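Local structure of antigen, P35 (Borreliella spielmanii A14S, 6HPN) at residues I32-I35 and S36-D39; V112-T115 and L116-G120; E164-L167 and K168-D172; L196-K200 and A201-D205. The protein is of undetermined function but belongs to the PFam54 family of Borrelia outer surface proteins, thought to be key players in the pathogenesis of Lyme disease. All coordinates share one frame; numbering follows the deposited sequence.

Interaction 1. Residues I32-I35 and S36-D39; sequences IVQI and SEID
S36 turns its OG back onto the carbonyl O of V33, the two atoms hydrogen-bonded at 2.5 Å on helix 16-40, in a contact near the surface. The hydroxyl lies between the backbone N and the carbonyl carbon of its own residue (chi1 78°), which carries it back over the preceding turn. E37 N donates to the same V33 O at 3.2 Å from the same face of the carbonyl plane, so two donors grip one oxygen. Q34 and E37 run next to each other in the same direction, amide and carboxylate planes 35° apart, and E37 OE2 meets the aliphatic Q34 CG at 3.6 Å. I35 and D39 are side by side, I35 CG2 3.8 Å from D39 OD2. That carboxylate has stronger partners beyond the turn: OD2 bonds to T83 OG1 of helix 75-84, and OD1 forms a salt bridge with K42. I32, V33 and S36 lean on E128, S131 and L135 of helix 106-135. Backbone bonds from I38 N to Q34 O and D39 N to I35 O (2.8 Å) continue the helical pattern. No charge pair spans the segments, so the polar hold is that of main chain and one serine hydroxyl.

Interaction 2. Residues V112-T115 and L116-G120; sequences VKET and LINRG
V112 and L116 pack side by side on helix 106-135, which passes from regular alpha-helical turns into a wider pi-type turn at 116-120. The backbone bonds record the change. L116 N to V112 O, I117 N to K113 O (2.8 Å) and N118 N to E114 O follow the usual i to i+4 pattern, although the last is bent, with an N-H...O angle of 131°. Beyond it T115 O receives weak bonds from R119 N at 3.4 Å and G120 N at 3.5 Å, the second reaching five residues on as in a pi turn. Apolar contact is made by V112 CG1 and L116 CD1, 3.9 Å apart. V112 CG1, opposite the backbone N (chi1 174°) and beside the carbonyl carbon, is the branch that meets the leucine, and both residues also touch L99 of helix 89-102. The aliphatic part of K113 brings CG to within 4.2 Å of I117 CG1, while I117 itself packs on F61 and F69. Polar side chains meet less directly: E114 and N118 slant across each other, E114 CG 3.9 Å from N118 OD1 and their carboxylate and amide planes 76° apart. R119 begins close to the T115 carbonyl but sends its guanidinium away to D169 and N198. T115 OG1 is hydrogen-bonded to L111 O, one turn earlier in the helix.

Interaction 3. Residues E164-L167 and K168-D172; sequences EKWL and KDVDD
D169 OD2 is gripped by two cations, weakly by K165 NZ at 3.4 Å and by R119 NH2 of helix 106-135 in a salt bridge. The stronger K165–D169 bond is made by the other oxygen: K165 NZ lies 2.9 Å from D169 OD1, on its syn side and 19° out of the carboxylate plane. Bends at chi2 and chi4 bring the ammonium forward along the helix and across to the acid four residues on. A second i to i+4 ion pair follows at once, K168 NZ to D172 OD2 at 2.9 Å, using the syn lone pair. An apolar contact also spans the turn: V170 CG2 sits over the six-membered ring of W166 in a CH-pi contact, 3.9 Å from the ring centroid and 5° off its normal. Beneath the side chains the backbone runs in regular alpha-helical bonds, such as D169 N to K165 O at 2.8 Å. The indole NE1 bonds to S84 OG, which would restrain its rotation. On helix 146-179, W166 touches T115 and R119 of helix 106-135, V170 touches V91 and L95 of helix 89-102, and D169 and D172 touch K197 of helix 187-197.

Interaction 4. Residues L196-K200 and A201-D205; sequences LKNSK and AQFAD
S199 OG accepts a hydrogen bond from Q202 N at 3.3 Å, with an N-H...O angle of 155°, and so caps the first turn of helix 200-221. With chi1 at 67° the hydroxyl sits over its own backbone and also passes 3.4 Å from Q202 CB. S199 uses its carbonyl as well, S199 O taking F203 N at 3.1 Å, and K200 O receives A204 N as the helix gets under way. The side chain of Q202 reaches further back along the chain: extended beyond CG, it brings NE2 to 2.7 Å from K197 O, though the bond is weak because the N-H is poorly aimed (127°). F203 folds back over the same bend. Its CZ lies 3.8 Å from N198 CB, and K200 CA meets the ring at its edge, near its plane. The bend joins two helices: helix 187-197 ends at K197, N198 leaves helical geometry, and S199 is the N-cap residue right before helix 200-221. Behind this first shell, N198 is held at both ends of its amide, ND2 by V194 O in the preceding turn and OD1 by R119 NH1 of helix 106-135. F203 leans on E114 and T115 of that same helix. K197, whose carbonyl Q202 reaches, sends its own NZ to a salt bridge with E176 of helix 146-179 and to a hydrogen bond with N193 OD1.

How the interactions relate
Along the chain the four contacts come in series; none nests in or crosses another. Interactions 1, 2 and 3 join successive turns of helices 16-40, 106-135 and 146-179 and close no long loop, whereas interaction 4 closes the short bend between helices 187-197 and 200-221. Interaction 1 stands apart, its centre about 28 Å from that of interaction 4, on the opposite side of the chain's centre. The other three converge on R119, which joins interaction 2 to both interactions 3 and 4. Nearby, G120 CA packs 3.4 Å from W166 CE2, and D172 CB lies 3.8 Å from K197 CE, within this all-helical C-terminal part of the protein, which carries the Borrelia Bbcrasp-1 domain.

Interaction 1. Residues I32-I35 and S36-D39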
# COMPACT_ATOMS: atom_id res chain seq x y z
N ILE A 32 -5.67 -1.82 11.74
CA ILE A 32 -5.49 -1.24 10.38
C ILE A 32 -6.40 -0.02 10.25
O ILE A 32 -5.92 1.07 9.89
CB ILE A 32 -5.71 -2.32 9.30
CG1 ILE A 32 -4.48 -3.24 9.21
CG2 ILE A 32 -6.10 -1.72 7.96
CD1 ILE A 32 -4.76 -4.64 8.65
N VAL A 33 -7.67 -0.13 10.60
CA VAL A 33 -8.58 1.00 10.31
C VAL A 33 -8.29 2.13 11.30
O VAL A 33 -8.41 3.29 10.89
CB VAL A 33 -10.08 0.65 10.27
CG1 VAL A 33 -10.32 -0.81 9.93
CG2 VAL A 33 -10.79 1.04 11.56
N GLN A 34 -7.92 1.83 12.54
CA GLN A 34 -7.58 2.89 13.51
C GLN A 34 -6.35 3.66 13.03
O GLN A 34 -6.38 4.90 13.04
CB GLN A 34 -7.40 2.33 14.92
CG GLN A 34 -8.75 2.13 15.57
CD GLN A 34 -8.75 1.47 16.93
OE1 GLN A 34 -7.75 0.94 17.41
NE2 GLN A 34 -9.92 1.49 17.53
N ILE A 35 -5.29 2.95 12.65
CA ILE A 35 -4.05 3.55 12.08
C ILE A 35 -4.51 4.49 10.97
O ILE A 35 -4.01 5.61 10.93
CB ILE A 35 -3.06 2.48 11.58
CG1 ILE A 35 -2.33 1.84 12.77
CG2 ILE A 35 -2.10 3.05 10.55
CD1 ILE A 35 -1.56 0.56 12.47
N SER A 36 -5.46 4.08 10.15
CA SER A 36 -5.83 4.87 8.96
C SER A 36 -6.47 6.21 9.38
O SER A 36 -6.17 7.23 8.70
CB SER A 36 -6.70 4.09 8.01
OG SER A 36 -8.03 4.04 8.49
N GLU A 37 -7.31 6.22 10.42
CA GLU A 37 -8.01 7.47 10.83
C GLU A 37 -7.00 8.37 11.54
O GLU A 37 -7.00 9.59 11.24
CB GLU A 37 -9.33 7.25 11.60
CG GLU A 37 -9.29 6.32 12.79
CD GLU A 37 -10.59 5.56 13.06
OE1 GLU A 37 -11.53 5.66 12.25
OE2 GLU A 37 -10.66 4.85 14.10
N ILE A 38 -6.10 7.79 12.34
CA ILE A 38 -5.00 8.55 13.01
C ILE A 38 -4.04 9.12 11.96
O ILE A 38 -3.54 10.26 12.17
CB ILE A 38 -4.28 7.65 14.02
CG1 ILE A 38 -5.14 7.45 15.28
CG2 ILE A 38 -2.90 8.18 14.36
CD1 ILE A 38 -4.75 6.22 16.05
N ASP A 39 -3.73 8.36 10.90
CA ASP A 39 -2.83 8.82 9.82
C ASP A 39 -3.55 9.96 9.12
O ASP A 39 -2.94 11.02 8.93
CB ASP A 39 -2.43 7.68 8.89
CG ASP A 39 -1.20 6.93 9.37
OD1 ASP A 39 -0.72 7.25 10.47
OD2 ASP A 39 -0.70 6.04 8.63

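Interaction 2. Residues V112-T115 and L116-G120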
# COMPACT_ATOMS: atom_id res chain seq x y z
N VAL A 112 7.43 4.98 -12.02
CA VAL A 112 7.26 5.62 -10.68
C VAL A 112 5.79 5.47 -10.26
O VAL A 112 5.53 5.05 -9.12
CB VAL A 112 7.73 7.09 -10.70
CG1 VAL A 112 7.43 7.81 -9.41
CG2 VAL A 112 9.22 7.20 -11.02
N LYS A 113 4.87 5.80 -11.16
CA LYS A 113 3.42 5.63 -10.99
C LYS A 113 3.12 4.18 -10.63
O LYS A 113 2.49 3.93 -9.62
CB LYS A 113 2.70 6.01 -12.28
CG LYS A 113 1.18 6.06 -12.20
CD LYS A 113 0.56 6.17 -13.58
CE LYS A 113 -0.95 6.20 -13.54
NZ LYS A 113 -1.49 6.57 -14.87
N GLU A 114 3.58 3.24 -11.44
CA GLU A 114 3.28 1.81 -11.27
C GLU A 114 3.77 1.40 -9.87
O GLU A 114 3.01 0.74 -9.11
CB GLU A 114 3.85 1.07 -12.47
CG GLU A 114 3.72 -0.43 -12.34
CD GLU A 114 3.76 -1.24 -13.63
OE1 GLU A 114 4.56 -0.87 -14.55
OE2 GLU A 114 2.99 -2.26 -13.70
N THR A 115 4.96 1.85 -9.48
CA THR A 115 5.61 1.46 -8.19
C THR A 115 4.79 2.03 -7.04
O THR A 115 4.55 1.32 -6.06
CB THR A 115 7.07 1.94 -8.12
OG1 THR A 115 7.77 1.34 -9.21
CG2 THR A 115 7.79 1.56 -6.85
N LEU A 116 4.40 3.29 -7.14
CA LEU A 116 3.72 3.98 -6.03
C LEU A 116 2.30 3.46 -5.91
O LEU A 116 1.88 3.20 -4.75
CB LEU A 116 3.79 5.48 -6.26
CG LEU A 116 5.16 6.09 -5.92
CD1 LEU A 116 5.19 7.57 -6.24
CD2 LEU A 116 5.56 5.83 -4.46
N ILE A 117 1.60 3.27 -7.03
CA ILE A 117 0.12 3.02 -7.05
C ILE A 117 -0.16 1.52 -7.06
O ILE A 117 -0.95 1.06 -6.24
CB ILE A 117 -0.53 3.72 -8.25
CG1 ILE A 117 -0.13 5.20 -8.35
CG2 ILE A 117 -2.04 3.52 -8.20
CD1 ILE A 117 -0.65 6.07 -7.24
N ASN A 118 0.49 0.79 -7.96
CA ASN A 118 0.28 -0.67 -8.10
C ASN A 118 1.02 -1.42 -6.99
O ASN A 118 0.66 -2.54 -6.77
CB ASN A 118 0.58 -1.13 -9.53
CG ASN A 118 -0.35 -0.44 -10.50
OD1 ASN A 118 0.04 0.42 -11.28
ND2 ASN A 118 -1.63 -0.73 -10.39
N ARG A 119 1.96 -0.82 -6.26
CA ARG A 119 2.60 -1.54 -5.12
C ARG A 119 2.14 -0.93 -3.79
O ARG A 119 1.16 -1.43 -3.22
CB ARG A 119 4.12 -1.60 -5.27
CG ARG A 119 4.78 -2.52 -4.26
CD ARG A 119 6.09 -3.08 -4.78
NE ARG A 119 6.82 -3.91 -3.82
CZ ARG A 119 8.16 -4.00 -3.74
NH1 ARG A 119 8.95 -3.28 -4.51
NH2 ARG A 119 8.69 -4.84 -2.86
N GLY A 120 2.83 0.09 -3.28
CA GLY A 120 2.52 0.67 -1.95
C GLY A 120 1.03 0.88 -1.76
O GLY A 120 0.44 0.26 -0.86

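Interaction 3. Residues E164-L167 and K168-D172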
# COMPACT_ATOMS: atom_id res chain seq x y z
N GLU A 164 5.92 -5.71 4.06
CA GLU A 164 7.31 -5.82 4.59
C GLU A 164 8.30 -5.70 3.44
O GLU A 164 9.22 -4.87 3.57
CB GLU A 164 7.47 -7.06 5.46
CG GLU A 164 7.36 -6.67 6.93
CD GLU A 164 7.09 -7.79 7.91
OE1 GLU A 164 7.10 -8.99 7.49
OE2 GLU A 164 6.83 -7.47 9.10
N LYS A 165 8.07 -6.41 2.33
CA LYS A 165 8.95 -6.40 1.13
C LYS A 165 8.98 -4.98 0.53
O LYS A 165 10.06 -4.50 0.18
CB LYS A 165 8.48 -7.48 0.15
CG LYS A 165 9.29 -7.62 -1.14
CD LYS A 165 10.34 -8.72 -1.17
CE LYS A 165 11.30 -8.60 -2.34
NZ LYS A 165 12.46 -7.73 -2.00
N TRP A 166 7.85 -4.28 0.48
CA TRP A 166 7.74 -2.89 -0.03
C TRP A 166 8.61 -1.91 0.80
O TRP A 166 9.40 -1.12 0.22
CB TRP A 166 6.26 -2.52 -0.02
CG TRP A 166 5.93 -1.06 -0.09
CD1 TRP A 166 5.25 -0.32 0.83
CD2 TRP A 166 6.20 -0.18 -1.19
NE1 TRP A 166 5.09 0.97 0.40
CE2 TRP A 166 5.67 1.08 -0.84
CE3 TRP A 166 6.86 -0.32 -2.42
CZ2 TRP A 166 5.76 2.19 -1.70
CZ3 TRP A 166 6.95 0.77 -3.25
CH2 TRP A 166 6.40 2.00 -2.90
N LEU A 167 8.44 -1.93 2.11
CA LEU A 167 9.26 -1.13 3.05
C LEU A 167 10.76 -1.50 2.92
O LEU A 167 11.60 -0.58 2.97
CB LEU A 167 8.76 -1.40 4.47
CG LEU A 167 7.38 -0.84 4.80
CD1 LEU A 167 6.78 -1.60 5.97
CD2 LEU A 167 7.44 0.64 5.12
N LYS A 168 11.07 -2.78 2.81
CA LYS A 168 12.45 -3.27 2.58
C LYS A 168 13.00 -2.61 1.29
O LYS A 168 14.02 -1.86 1.35
CB LYS A 168 12.38 -4.80 2.62
CG LYS A 168 13.60 -5.55 2.11
CD LYS A 168 14.80 -5.34 2.98
CE LYS A 168 16.00 -6.12 2.48
NZ LYS A 168 17.27 -5.42 2.82
N ASP A 169 12.33 -2.81 0.16
CA ASP A 169 12.84 -2.30 -1.15
C ASP A 169 13.03 -0.78 -1.05
O ASP A 169 14.08 -0.27 -1.55
CB ASP A 169 11.95 -2.77 -2.31
CG ASP A 169 12.13 -4.25 -2.61
OD1 ASP A 169 13.01 -4.86 -2.02
OD2 ASP A 169 11.37 -4.79 -3.41
N VAL A 170 12.11 -0.09 -0.37
CA VAL A 170 12.13 1.40 -0.20
C VAL A 170 13.32 1.82 0.68
O VAL A 170 13.98 2.79 0.32
CB VAL A 170 10.81 1.93 0.38
CG1 VAL A 170 11.00 3.26 1.08
CG2 VAL A 170 9.73 2.05 -0.69
N ASP A 171 13.56 1.15 1.80
CA ASP A 171 14.75 1.48 2.64
C ASP A 171 16.03 1.22 1.83
O ASP A 171 16.97 1.99 1.99
CB ASP A 171 14.71 0.73 3.98
CG ASP A 171 13.69 1.25 4.98
OD1 ASP A 171 13.26 2.43 4.87
OD2 ASP A 171 13.32 0.47 5.86
N ASP A 172 16.06 0.19 0.97
CA ASP A 172 17.29 -0.24 0.24
C ASP A 172 17.63 0.81 -0.83
O ASP A 172 18.81 1.21 -0.92
CB ASP A 172 17.13 -1.63 -0.37
CG ASP A 172 17.18 -2.73 0.67
OD1 ASP A 172 17.52 -2.42 1.79
OD2 ASP A 172 16.87 -3.90 0.34

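Interaction 4. Residues L196-K200 and A201-D205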
# COMPACT_ATOMS: atom_id res chain seq x y z
N LEU A 196 14.66 -3.34 -11.15
CA LEU A 196 15.03 -4.70 -10.64
C LEU A 196 14.18 -5.01 -9.42
O LEU A 196 13.72 -6.14 -9.32
CB LEU A 196 16.53 -4.77 -10.30
CG LEU A 196 17.47 -4.90 -11.49
CD1 LEU A 196 18.93 -4.93 -11.04
CD2 LEU A 196 17.15 -6.14 -12.34
N LYS A 197 13.96 -4.02 -8.55
CA LYS A 197 13.20 -4.17 -7.28
C LYS A 197 11.68 -4.24 -7.55
O LYS A 197 10.98 -4.73 -6.64
CB LYS A 197 13.50 -2.99 -6.36
CG LYS A 197 14.81 -3.08 -5.59
CD LYS A 197 15.12 -1.82 -4.84
CE LYS A 197 16.41 -1.90 -4.06
NZ LYS A 197 17.59 -1.74 -4.94
N ASN A 198 11.22 -3.76 -8.71
CA ASN A 198 9.79 -3.61 -9.08
C ASN A 198 9.57 -4.21 -10.47
O ASN A 198 9.15 -3.48 -11.39
CB ASN A 198 9.35 -2.15 -8.99
CG ASN A 198 9.48 -1.56 -7.60
OD1 ASN A 198 8.58 -1.73 -6.80
ND2 ASN A 198 10.57 -0.87 -7.29
N SER A 199 9.85 -5.50 -10.64
CA SER A 199 9.62 -6.22 -11.92
C SER A 199 8.12 -6.33 -12.22
O SER A 199 7.28 -6.15 -11.28
CB SER A 199 10.30 -7.56 -11.89
OG SER A 199 9.69 -8.43 -10.95
N LYS A 200 7.80 -6.59 -13.49
CA LYS A 200 6.42 -6.77 -14.02
C LYS A 200 5.83 -8.08 -13.49
O LYS A 200 4.62 -8.12 -13.22
CB LYS A 200 6.43 -6.79 -15.56
CG LYS A 200 6.90 -5.51 -16.23
CD LYS A 200 7.54 -5.79 -17.58
CE LYS A 200 6.55 -6.12 -18.68
NZ LYS A 200 6.31 -4.95 -19.56
N ALA A 201 6.64 -9.12 -13.38
CA ALA A 201 6.26 -10.38 -12.70
C ALA A 201 5.78 -10.06 -11.27
O ALA A 201 4.70 -10.53 -10.89
CB ALA A 201 7.43 -11.36 -12.70
N GLN A 202 6.56 -9.30 -10.52
CA GLN A 202 6.24 -8.95 -9.11
C GLN A 202 4.90 -8.22 -9.06
O GLN A 202 4.08 -8.58 -8.19
CB GLN A 202 7.35 -8.10 -8.49
CG GLN A 202 6.86 -7.24 -7.34
CD GLN A 202 7.98 -6.83 -6.43
OE1 GLN A 202 8.43 -7.61 -5.61
NE2 GLN A 202 8.46 -5.61 -6.59
N PHE A 203 4.69 -7.26 -9.95
CA PHE A 203 3.43 -6.47 -10.06
C PHE A 203 2.21 -7.37 -10.31
O PHE A 203 1.10 -7.12 -9.77
CB PHE A 203 3.54 -5.44 -11.19
CG PHE A 203 4.33 -4.21 -10.84
CD1 PHE A 203 3.93 -3.39 -9.79
CD2 PHE A 203 5.44 -3.84 -11.59
CE1 PHE A 203 4.63 -2.24 -9.49
CE2 PHE A 203 6.15 -2.69 -11.27
CZ PHE A 203 5.75 -1.90 -10.21
N ALA A 204 2.38 -8.39 -11.14
CA ALA A 204 1.32 -9.38 -11.42
C ALA A 204 1.09 -10.22 -10.17
O ALA A 204 -0.08 -10.47 -9.83
CB ALA A 204 1.66 -10.22 -12.63
N ASP A 205 2.15 -10.62 -9.48
CA ASP A 205 1.99 -11.50 -8.28
C ASP A 205 1.21 -10.74 -7.21
O ASP A 205 0.34 -11.34 -6.55
CB ASP A 205 3.32 -12.00 -7.73
CG ASP A 205 4.02 -13.01 -8.63
OD1 ASP A 205 3.43 -13.42 -9.64
OD2 ASP A 205 5.16 -13.34 -8.32